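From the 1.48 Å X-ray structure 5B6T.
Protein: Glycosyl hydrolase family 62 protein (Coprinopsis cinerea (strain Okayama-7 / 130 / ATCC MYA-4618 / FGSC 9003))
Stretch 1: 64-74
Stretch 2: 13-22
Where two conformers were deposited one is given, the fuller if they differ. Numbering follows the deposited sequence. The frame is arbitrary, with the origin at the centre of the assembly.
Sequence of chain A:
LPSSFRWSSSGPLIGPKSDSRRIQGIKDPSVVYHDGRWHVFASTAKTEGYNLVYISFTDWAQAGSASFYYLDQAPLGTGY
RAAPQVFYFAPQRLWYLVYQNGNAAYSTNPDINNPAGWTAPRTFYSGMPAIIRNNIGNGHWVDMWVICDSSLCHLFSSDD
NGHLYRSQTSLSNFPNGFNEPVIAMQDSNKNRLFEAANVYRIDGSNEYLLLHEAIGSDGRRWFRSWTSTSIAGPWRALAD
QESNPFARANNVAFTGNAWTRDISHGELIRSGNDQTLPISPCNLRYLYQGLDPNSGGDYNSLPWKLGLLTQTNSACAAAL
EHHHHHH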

# COMPACT_ATOMS: atom_id res chain seq x y z
N GLY A 64 13.45 13.94 0.09
CA GLY A 64 14.58 13.39 0.86
C GLY A 64 14.97 14.20 2.08
O GLY A 64 15.46 13.64 3.07
N SER A 65 14.77 15.52 2.03
CA SER A 65 15.13 16.41 3.14
C SER A 65 13.99 16.66 4.13
O SER A 65 14.20 17.30 5.17
CB SER A 65 15.66 17.73 2.59
OG SER A 65 14.67 18.41 1.87
N ALA A 66 12.80 16.13 3.84
CA ALA A 66 11.66 16.32 4.70
C ALA A 66 11.90 15.67 6.07
O ALA A 66 12.44 14.58 6.12
CB ALA A 66 10.43 15.73 4.03
N SER A 67 11.50 16.33 7.15
CA SER A 67 11.57 15.76 8.48
C SER A 67 10.60 14.58 8.62
O SER A 67 9.60 14.48 7.90
CB SER A 67 11.19 16.82 9.53
OG SER A 67 9.93 17.39 9.24
N PHE A 68 10.95 13.69 9.52
CA PHE A 68 10.07 12.60 9.92
C PHE A 68 9.32 12.99 11.18
O PHE A 68 9.89 13.58 12.10
CB PHE A 68 10.92 11.38 10.24
CG PHE A 68 11.42 10.61 9.04
CD1 PHE A 68 11.27 11.09 7.73
CD2 PHE A 68 12.01 9.37 9.22
CE1 PHE A 68 11.75 10.35 6.64
CE2 PHE A 68 12.46 8.63 8.15
CZ PHE A 68 12.33 9.12 6.85
N TYR A 69 8.03 12.64 11.24
CA TYR A 69 7.31 12.63 12.51
C TYR A 69 7.06 11.17 12.83
O TYR A 69 6.23 10.51 12.19
CB TYR A 69 5.97 13.42 12.48
CG TYR A 69 5.45 13.71 13.87
CD1 TYR A 69 4.85 12.73 14.61
CD2 TYR A 69 5.54 14.99 14.41
CE1 TYR A 69 4.39 13.00 15.90
CE2 TYR A 69 5.07 15.27 15.68
CZ TYR A 69 4.50 14.27 16.41
OH TYR A 69 4.05 14.51 17.71
N TYR A 70 7.74 10.68 13.86
CA TYR A 70 7.57 9.31 14.31
C TYR A 70 6.24 9.17 15.07
O TYR A 70 6.03 9.80 16.10
CB TYR A 70 8.74 8.91 15.18
CG TYR A 70 10.05 8.79 14.42
CD1 TYR A 70 10.25 7.78 13.49
CD2 TYR A 70 11.10 9.69 14.64
CE1 TYR A 70 11.45 7.68 12.77
CE2 TYR A 70 12.29 9.59 13.95
CZ TYR A 70 12.47 8.57 13.02
OH TYR A 70 13.67 8.41 12.33
N LEU A 71 5.33 8.35 14.53
CA LEU A 71 3.96 8.34 15.03
C LEU A 71 3.81 7.66 16.38
O LEU A 71 2.75 7.75 17.00
CB LEU A 71 2.99 7.77 14.00
CG LEU A 71 2.85 8.64 12.75
CD1 LEU A 71 2.02 7.88 11.72
CD2 LEU A 71 2.21 9.99 13.07
N ASP A 72 4.87 7.01 16.86
CA ASP A 72 4.85 6.51 18.24
C ASP A 72 4.80 7.62 19.29
O ASP A 72 4.50 7.35 20.46
CB ASP A 72 5.99 5.50 18.50
CG ASP A 72 7.40 6.11 18.41
OD1 ASP A 72 7.59 7.30 18.57
OD2 ASP A 72 8.37 5.31 18.33
N GLN A 73 5.04 8.86 18.88
CA GLN A 73 4.86 10.03 19.75
C GLN A 73 3.40 10.50 19.88
O GLN A 73 3.08 11.33 20.75
CB GLN A 73 5.77 11.19 19.29
CG GLN A 73 7.24 10.84 19.31
CD GLN A 73 7.72 10.36 20.66
OE1 GLN A 73 8.04 9.16 20.84
NE2 GLN A 73 7.74 11.25 21.61
N ALA A 74 2.56 10.05 18.94
CA ALA A 74 1.12 10.28 18.98
C ALA A 74 0.49 9.20 19.85
O ALA A 74 1.15 8.19 20.21
CB ALA A 74 0.53 10.23 17.56
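Stretch 2, residues 13-22: LIGPKSDSRR

The most unusual feature of this contact is the way Arg21 lies on Tyr70. Its guanidinium lies almost parallel to the phenol ring, the two planes at 7° with their centres 3.9 Å apart, so this is a true stack and not merely a charge near a ring. Arg21 CZ is 3.9 Å from the centroid of the Tyr70 ring and 27° off the ring normal, which places it over the face and satisfies the geometry of a cation-pi contact. Arg21 CD is more nearly centred, 3.5 Å from the same Tyr70 centroid and only 11° off the normal, a CH-pi contact that extends the stack into the aliphatic chain. With chi2 and chi3 both t, the chain is extended as far as NE; chi4, at -126°, then turns the guanidinium.

Tyr70 covers one face of the guanidinium, and Asp72 meets it at the edge, near its plane. Arg21 NH1 donates to Asp72 OD2 at 2.7 Å and Arg21 NH2 to Asp72 OD1 at 3.0 Å, the latter with an N-H...acceptor angle of 165°; a weak third bond runs from Arg21 NH2 to Asp72 OD2 at 3.2 Å. Together they form a bidentate salt bridge.

The two stretches run in the same general sense. The nearest CA pairs advance together, from Gly64 CA to Ile14 CA at 4.8 Å, through Phe68 CA to Lys17 CA at 8.0 Å, to Tyr70 CA to Arg21 CA at 10.2 Å, so the backbones diverge and side chains span the widening gap. Stretch 2 has no regular helix or strand, although Asp19 to Arg22 form a type I turn, closed by Arg22 N to Asp19 O at 3.0 Å. In stretch 1, a strand that includes Tyr69 and Tyr70 leads into a 3-10 segment at 71-73, which carries Asp72.

The turn also serves the tyrosine. Tyr70 OH donates to Asp19 OD2 at 2.6 Å, near the plane of the ring, while the other carboxylate oxygen, Asp19 OD1, accepts from Arg21 N at 3.0 Å. One aspartate thus ties the phenol to the backbone of the residue that stacks on it. Water 3 adds a bridge, accepting from Lys17 N and donating to Tyr70 OH, each at 2.8 Å.

Lys17 lies across Phe68. Its CG is 3.8 Å from the Phe68 ring centroid and 20° off the normal, a CH-pi contact over one face, and the chain continues until Lys17 NZ donates to Ala66 O at 2.8 Å. At the edge of the same ring, Phe68 CZ meets Ile14 CG2 at 4.2 Å.

Where the backbones are closest, Gly64 CA is 3.1 Å from Leu13 O. A CB built ideally on Gly64 would lie 3.0 Å from Leu13 O, which is tight. Water 1 helps to join this end, at 2.8 Å from Gly15 O and 3.2 Å from Gly64 O. In all, 541 Å² is buried, summed over both sides.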

# COMPACT_ATOMS: atom_id res chain seq x y z
N LEU A 13 14.26 8.27 -3.32
CA LEU A 13 13.88 9.61 -2.89
C LEU A 13 13.88 9.73 -1.37
O LEU A 13 14.26 10.78 -0.83
CB LEU A 13 12.51 10.00 -3.42
CG LEU A 13 12.37 10.05 -4.95
CD1 LEU A 13 10.94 10.32 -5.34
CD2 LEU A 13 13.32 11.03 -5.62
N ILE A 14 13.39 8.69 -0.70
CA ILE A 14 13.24 8.73 0.76
C ILE A 14 13.85 7.46 1.38
O ILE A 14 13.50 6.36 1.04
CB ILE A 14 11.77 8.81 1.21
CG1 ILE A 14 11.12 10.11 0.73
CG2 ILE A 14 11.65 8.72 2.73
CD1 ILE A 14 9.61 10.12 0.82
N GLY A 15 14.80 7.68 2.30
CA GLY A 15 15.32 6.62 3.12
C GLY A 15 15.36 7.03 4.58
O GLY A 15 14.92 8.12 4.94
N PRO A 16 15.89 6.14 5.43
CA PRO A 16 15.90 6.37 6.86
C PRO A 16 16.75 7.57 7.23
O PRO A 16 17.71 7.90 6.56
CB PRO A 16 16.56 5.11 7.41
CG PRO A 16 16.38 4.07 6.40
CD PRO A 16 16.37 4.79 5.08
N LYS A 17 16.40 8.19 8.35
CA LYS A 17 17.25 9.23 8.94
C LYS A 17 18.42 8.57 9.65
O LYS A 17 18.38 7.40 9.99
CB LYS A 17 16.46 10.06 9.94
CG LYS A 17 15.30 10.82 9.29
CD LYS A 17 15.80 11.86 8.30
CE LYS A 17 14.62 12.66 7.74
NZ LYS A 17 15.01 13.48 6.59
N SER A 18 19.49 9.35 9.83
CA SER A 18 20.61 8.93 10.64
C SER A 18 20.41 9.44 12.05
O SER A 18 20.88 10.50 12.40
CB SER A 18 21.92 9.47 10.09
OG SER A 18 22.98 8.91 10.81
N ASP A 19 19.64 8.70 12.82
CA ASP A 19 19.34 9.03 14.21
C ASP A 19 19.44 7.77 15.03
O ASP A 19 19.76 6.67 14.51
CB ASP A 19 17.99 9.74 14.32
CG ASP A 19 16.80 8.87 13.87
OD1 ASP A 19 16.89 7.64 13.95
OD2 ASP A 19 15.76 9.49 13.50
N SER A 20 19.22 7.89 16.35
CA SER A 20 19.45 6.74 17.22
C SER A 20 18.54 5.55 16.96
O SER A 20 18.84 4.46 17.40
CB SER A 20 19.39 7.13 18.69
OG SER A 20 18.15 7.69 19.04
N ARG A 21 17.44 5.77 16.24
CA ARG A 21 16.53 4.67 15.93
C ARG A 21 17.16 3.68 14.96
O ARG A 21 16.77 2.52 14.94
CB ARG A 21 15.18 5.18 15.39
CG ARG A 21 14.40 5.98 16.43
CD ARG A 21 13.10 6.54 15.87
NE ARG A 21 12.38 7.24 16.92
CZ ARG A 21 11.11 6.99 17.27
NH1 ARG A 21 10.40 6.07 16.64
NH2 ARG A 21 10.56 7.70 18.25
N ARG A 22 18.17 4.11 14.20
CA ARG A 22 18.90 3.20 13.29
C ARG A 22 17.93 2.37 12.45
O ARG A 22 18.07 1.17 12.33
CB ARG A 22 19.84 2.24 14.02
CG ARG A 22 20.82 2.87 14.98
CD ARG A 22 21.76 3.78 14.29
NE ARG A 22 22.71 4.39 15.23
CZ ARG A 22 23.20 5.62 15.09
NH1 ARG A 22 22.80 6.40 14.09
NH2 ARG A 22 24.07 6.08 15.99
O HOH W 1 14.64 10.91 4.59
O HOH W 2 16.22 10.31 2.61
O HOH W 3 14.60 6.96 10.17